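Local coordinates for protein paenibacillus xanthan lyase (Paenibacillus, PDB 6F2P) that cleaves the polysaccharide xanthan as a lyase, probably by the beta-elimination chemistry of polysaccharide lyase family 8, at residues 282-294 / 580-592. Numbering follows the deposited sequence.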
loop_
_atom_site.group_PDB
_atom_site.type_symbol
_atom_site.label_atom_id
_atom_site.label_comp_id
_atom_site.label_asym_id
_atom_site.label_seq_id
_atom_site.Cartn_x
_atom_site.Cartn_y
_atom_site.Cartn_z
ATOM N N GLY A 282 -2.369 15.889 5.823
ATOM C CA GLY A 282 -3.821 15.918 5.866
ATOM C C GLY A 282 -4.401 17.316 5.781
ATOM O O GLY A 282 -3.970 18.132 4.951
ATOM N N ARG A 283 -5.357 17.609 6.661
ATOM C CA ARG A 283 -6.068 18.886 6.597
ATOM C C ARG A 283 -5.186 20.080 6.940
ATOM O O ARG A 283 -5.573 21.228 6.718
ATOM C CB ARG A 283 -7.313 18.873 7.484
ATOM C CG ARG A 283 -7.058 19.026 8.972
ATOM C CD ARG A 283 -8.375 18.892 9.728
ATOM N NE ARG A 283 -8.222 19.236 11.134
ATOM C CZ ARG A 283 -8.023 18.353 12.108
ATOM N NH1 ARG A 283 -7.967 17.059 11.831
ATOM N NH2 ARG A 283 -7.885 18.766 13.364
ATOM N N GLU A 284 -3.990 19.815 7.450
ATOM C CA GLU A 284 -3.119 20.889 7.908
ATOM C C GLU A 284 -2.458 21.701 6.806
ATOM O O GLU A 284 -1.784 22.693 7.087
ATOM C CB GLU A 284 -2.088 20.349 8.882
ATOM C CG GLU A 284 -2.752 19.672 10.051
ATOM C CD GLU A 284 -1.786 19.396 11.160
ATOM O OE1 GLU A 284 -0.648 19.913 11.071
ATOM O OE2 GLU A 284 -2.160 18.671 12.115
ATOM N N ILE A 285 -2.673 21.312 5.554
ATOM C CA ILE A 285 -2.110 22.068 4.444
ATOM C C ILE A 285 -2.829 23.398 4.342
ATOM O O ILE A 285 -2.352 24.310 3.668
ATOM C CB ILE A 285 -2.213 21.323 3.096
ATOM C CG1 ILE A 285 -3.673 21.010 2.750
ATOM C CG2 ILE A 285 -1.375 20.057 3.124
ATOM C CD1 ILE A 285 -3.875 20.523 1.314
ATOM N N SER A 286 -3.969 23.502 5.026
ATOM C CA SER A 286 -4.765 24.730 5.028
ATOM C C SER A 286 -4.443 25.685 6.171
ATOM O O SER A 286 -5.178 26.633 6.392
ATOM C CB SER A 286 -6.260 24.410 5.060
ATOM O OG SER A 286 -6.639 23.864 6.309
ATOM N N ARG A 287 -3.358 25.445 6.900
ATOM C CA ARG A 287 -2.965 26.350 7.985
ATOM C C ARG A 287 -1.830 27.265 7.549
ATOM O O ARG A 287 -0.717 26.804 7.287
ATOM C CB ARG A 287 -2.589 25.564 9.248
ATOM C CG ARG A 287 -3.781 24.876 9.864
ATOM C CD ARG A 287 -3.416 23.925 10.981
ATOM N NE ARG A 287 -4.619 23.245 11.460
ATOM C CZ ARG A 287 -4.624 22.141 12.203
ATOM N NH1 ARG A 287 -3.482 21.577 12.573
ATOM N NH2 ARG A 287 -5.778 21.600 12.575
ATOM N N HIS A 288 -2.114 28.563 7.470
ATOM C CA HIS A 288 -1.140 29.518 6.942
ATOM C C HIS A 288 0.126 29.584 7.775
ATOM O O HIS A 288 1.209 29.807 7.246
ATOM C CB HIS A 288 -1.748 30.912 6.796
ATOM C CG HIS A 288 -2.099 31.568 8.094
ATOM N ND1 HIS A 288 -1.247 32.436 8.742
ATOM C CD2 HIS A 288 -3.217 31.493 8.856
ATOM C CE1 HIS A 288 -1.823 32.861 9.853
ATOM N NE2 HIS A 288 -3.016 32.303 9.947
ATOM N N GLY A 289 -0.014 29.386 9.080
ATOM C CA GLY A 289 1.125 29.459 9.974
ATOM C C GLY A 289 1.851 28.131 10.053
ATOM O O GLY A 289 2.828 27.983 10.788
ATOM N N LEU A 290 1.373 27.158 9.289
ATOM C CA LEU A 290 1.920 25.818 9.376
ATOM C C LEU A 290 2.143 25.224 7.994
ATOM O O LEU A 290 1.777 24.079 7.724
ATOM C CB LEU A 290 0.987 24.938 10.196
ATOM C CG LEU A 290 1.600 23.733 10.897
ATOM C CD1 LEU A 290 2.857 24.130 11.667
ATOM C CD2 LEU A 290 0.551 23.134 11.817
ATOM N N GLN A 291 2.754 26.017 7.120
ATOM C CA GLN A 291 3.134 25.543 5.799
ATOM C C GLN A 291 4.306 24.561 5.901
ATOM O O GLN A 291 4.945 24.460 6.950
ATOM C CB GLN A 291 3.445 26.733 4.893
ATOM C CG GLN A 291 2.226 27.620 4.695
ATOM C CD GLN A 291 2.504 28.870 3.883
ATOM O OE1 GLN A 291 2.675 28.814 2.664
ATOM N NE2 GLN A 291 2.537 30.012 4.557
ATOM N N ASP A 292 4.585 23.848 4.813
ATOM C CA ASP A 292 5.495 22.696 4.849
ATOM C C ASP A 292 6.849 22.924 5.539
ATOM O O ASP A 292 7.318 22.058 6.297
ATOM C CB ASP A 292 5.662 22.061 3.453
ATOM C CG ASP A 292 6.364 22.972 2.458
ATOM O OD1 ASP A 292 6.530 24.178 2.744
ATOM O OD2 ASP A 292 6.749 22.466 1.378
ATOM N N ASP A 293 7.461 24.085 5.307
ATOM C CA ASP A 293 8.736 24.392 5.959
ATOM C C ASP A 293 8.580 24.632 7.460
ATOM O O ASP A 293 9.449 24.248 8.243
ATOM C CB ASP A 293 9.454 25.563 5.287
ATOM C CG ASP A 293 8.683 26.868 5.387
ATOM O OD1 ASP A 293 7.445 26.843 5.574
ATOM O OD2 ASP A 293 9.331 27.927 5.261
ATOM N N LYS A 294 7.471 25.246 7.864
ATOM C CA LYS A 294 7.208 25.422 9.295
ATOM C C LYS A 294 6.810 24.094 9.934
ATOM O O LYS A 294 7.159 23.824 11.083
ATOM C CB LYS A 294 6.140 26.502 9.557
ATOM C CG LYS A 294 6.687 27.918 9.728
ATOM C CD LYS A 294 7.072 28.210 11.183
ATOM C CE LYS A 294 7.431 29.683 11.389
ATOM N NZ LYS A 294 7.429 30.102 12.831
ATOM N N TRP A 580 -5.987 32.728 2.818
ATOM C CA TRP A 580 -6.097 31.453 3.517
ATOM C C TRP A 580 -7.500 31.147 4.013
ATOM O O TRP A 580 -7.820 29.991 4.296
ATOM C CB TRP A 580 -5.102 31.417 4.670
ATOM C CG TRP A 580 -3.726 31.272 4.168
ATOM C CD1 TRP A 580 -2.860 32.271 3.850
ATOM C CD2 TRP A 580 -3.055 30.043 3.877
ATOM N NE1 TRP A 580 -1.679 31.741 3.392
ATOM C CE2 TRP A 580 -1.777 30.374 3.397
ATOM C CE3 TRP A 580 -3.408 28.694 3.989
ATOM C CZ2 TRP A 580 -0.851 29.403 3.034
ATOM C CZ3 TRP A 580 -2.493 27.742 3.624
ATOM C CH2 TRP A 580 -1.230 28.097 3.152
ATOM N N SER A 581 -8.329 32.184 4.118
ATOM C CA SER A 581 -9.692 32.049 4.620
ATOM C C SER A 581 -10.507 31.086 3.781
ATOM O O SER A 581 -11.373 30.380 4.299
ATOM C CB SER A 581 -10.375 33.409 4.658
ATOM O OG SER A 581 -9.948 34.131 5.796
ATOM N N SER A 582 -10.221 31.071 2.482
ATOM C CA SER A 582 -10.855 30.147 1.553
ATOM C C SER A 582 -10.525 28.696 1.904
ATOM O O SER A 582 -11.357 27.801 1.739
ATOM C CB SER A 582 -10.397 30.442 0.129
ATOM O OG SER A 582 -10.711 31.771 -0.235
ATOM N N LEU A 583 -9.315 28.462 2.400
ATOM C CA LEU A 583 -8.913 27.102 2.736
ATOM C C LEU A 583 -9.289 26.756 4.163
ATOM O O LEU A 583 -9.642 25.604 4.464
ATOM C CB LEU A 583 -7.410 26.901 2.546
ATOM C CG LEU A 583 -6.876 26.887 1.116
ATOM C CD1 LEU A 583 -6.662 28.312 0.591
ATOM C CD2 LEU A 583 -5.589 26.082 1.058
ATOM N N ASN A 584 -9.218 27.758 5.038
ATOM C CA ASN A 584 -9.427 27.542 6.465
ATOM C C ASN A 584 -10.134 28.714 7.112
ATOM O O ASN A 584 -9.579 29.805 7.200
ATOM C CB ASN A 584 -8.086 27.302 7.170
ATOM C CG ASN A 584 -8.251 26.594 8.487
ATOM O OD1 ASN A 584 -9.205 26.845 9.219
ATOM N ND2 ASN A 584 -7.336 25.695 8.796
ATOM N N SER A 585 -11.356 28.487 7.571
ATOM C CA SER A 585 -12.119 29.558 8.193
ATOM C C SER A 585 -12.515 29.180 9.609
ATOM O O SER A 585 -13.456 29.734 10.169
ATOM C CB SER A 585 -13.350 29.914 7.358
ATOM O OG SER A 585 -14.172 28.783 7.132
ATOM N N SER A 586 -11.793 28.220 10.181
ATOM C CA SER A 586 -11.951 27.894 11.594
ATOM C C SER A 586 -11.513 29.094 12.421
ATOM O O SER A 586 -10.772 29.963 11.935
ATOM C CB SER A 586 -11.116 26.669 11.976
ATOM O OG SER A 586 -9.738 26.999 12.060
ATOM N N ALA A 587 -11.971 29.130 13.671
ATOM C CA ALA A 587 -11.725 30.263 14.563
ATOM C C ALA A 587 -10.233 30.495 14.796
ATOM O O ALA A 587 -9.767 31.635 14.845
ATOM C CB ALA A 587 -12.446 30.058 15.883
ATOM N N SER A 588 -9.484 29.404 14.929
ATOM C CA SER A 588 -8.062 29.499 15.215
ATOM C C SER A 588 -7.259 29.968 14.018
ATOM O O SER A 588 -6.226 30.605 14.177
ATOM C CB SER A 588 -7.518 28.149 15.685
ATOM O OG SER A 588 -8.189 27.712 16.850
ATOM N N TRP A 589 -7.717 29.659 12.815
ATOM C CA TRP A 589 -6.840 29.847 11.666
ATOM C C TRP A 589 -7.331 30.829 10.615
ATOM O O TRP A 589 -6.597 31.134 9.671
ATOM C CB TRP A 589 -6.518 28.501 11.022
ATOM C CG TRP A 589 -5.558 27.656 11.818
ATOM C CD1 TRP A 589 -5.870 26.575 12.607
ATOM C CD2 TRP A 589 -4.131 27.817 11.902
ATOM N NE1 TRP A 589 -4.724 26.053 13.167
ATOM C CE2 TRP A 589 -3.645 26.793 12.756
ATOM C CE3 TRP A 589 -3.219 28.730 11.342
ATOM C CZ2 TRP A 589 -2.286 26.652 13.061
ATOM C CZ3 TRP A 589 -1.872 28.598 11.645
ATOM C CH2 TRP A 589 -1.417 27.563 12.501
ATOM N N LYS A 590 -8.560 31.316 10.774
ATOM C CA LYS A 590 -9.118 32.276 9.831
ATOM C C LYS A 590 -8.170 33.459 9.658
ATOM O O LYS A 590 -7.717 34.045 10.644
ATOM C CB LYS A 590 -10.486 32.752 10.307
ATOM C CG LYS A 590 -11.297 33.480 9.250
ATOM C CD LYS A 590 -12.450 34.253 9.886
ATOM C CE LYS A 590 -11.948 35.123 11.035
ATOM N NZ LYS A 590 -12.604 36.465 11.063
ATOM N N ASP A 591 -7.858 33.773 8.401
ATOM C CA ASP A 591 -6.914 34.831 8.032
ATOM C C ASP A 591 -7.267 35.329 6.637
ATOM O O ASP A 591 -7.099 34.613 5.649
ATOM C CB ASP A 591 -5.471 34.312 8.055
ATOM C CG ASP A 591 -4.436 35.372 7.633
ATOM O OD1 ASP A 591 -4.752 36.323 6.878
ATOM O OD2 ASP A 591 -3.270 35.240 8.059
ATOM N N SER A 592 -7.709 36.578 6.557
ATOM C CA SER A 592 -8.275 37.099 5.321
ATOM C C SER A 592 -7.323 37.957 4.511
ATOM O O SER A 592 -7.697 38.441 3.441
ATOM C CB SER A 592 -9.572 37.862 5.597
ATOM O OG SER A 592 -10.573 36.992 6.102
HETATM O O HOH W 1 -4.818 29.257 7.433
HETATM O O HOH W 2 -5.087 32.708 11.805
#
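An aromatic cluster of His288, Trp580 and Trp589, with Arg287 laid over Trp589, makes an interdomain contact: residues 282-294 come from the alpha-helical domain of this family 8 lyase, residues 580-592 from a loop of its super-sandwich domain. Over one face of the Trp589 indole runs the extended Arg287 side chain, its CG 3.5 Å from the centroid of the five-membered ring in a CH-pi contact. The guanidinium lies nearly parallel to the ring, planes 8° apart. An arginine suits this place because its methylenes pack on the indole while its charged end reaches Glu284 and Glu400. The edge of Trp589 also meets one face of His288 in an offset edge-to-face pair (centroids 5.4 Å apart, planes at 83°). Asp591 OD2 sits over the opposite face, 3.3 Å from His288 CE1, while OD1 accepts from Thr593 N. With an alanine in place of Trp589, the Arg287 methylenes would probably lose their flat support and one face of His288 its aromatic neighbour. Gly289 fits because a CB here would probably crowd Trp589 CZ3. Trp580 takes His288 CB over its face, and its NE1 bonds to His425. Asn584 ND2 bonds weakly to Ser286 O and OG; Glu400 is its stronger partner. The contact thus joins the approach to helix 292-307 to the connection between strands 566-578 and 595-607, with Trp427 of helix 426-429 packing against Trp580, Leu583 and Ile285.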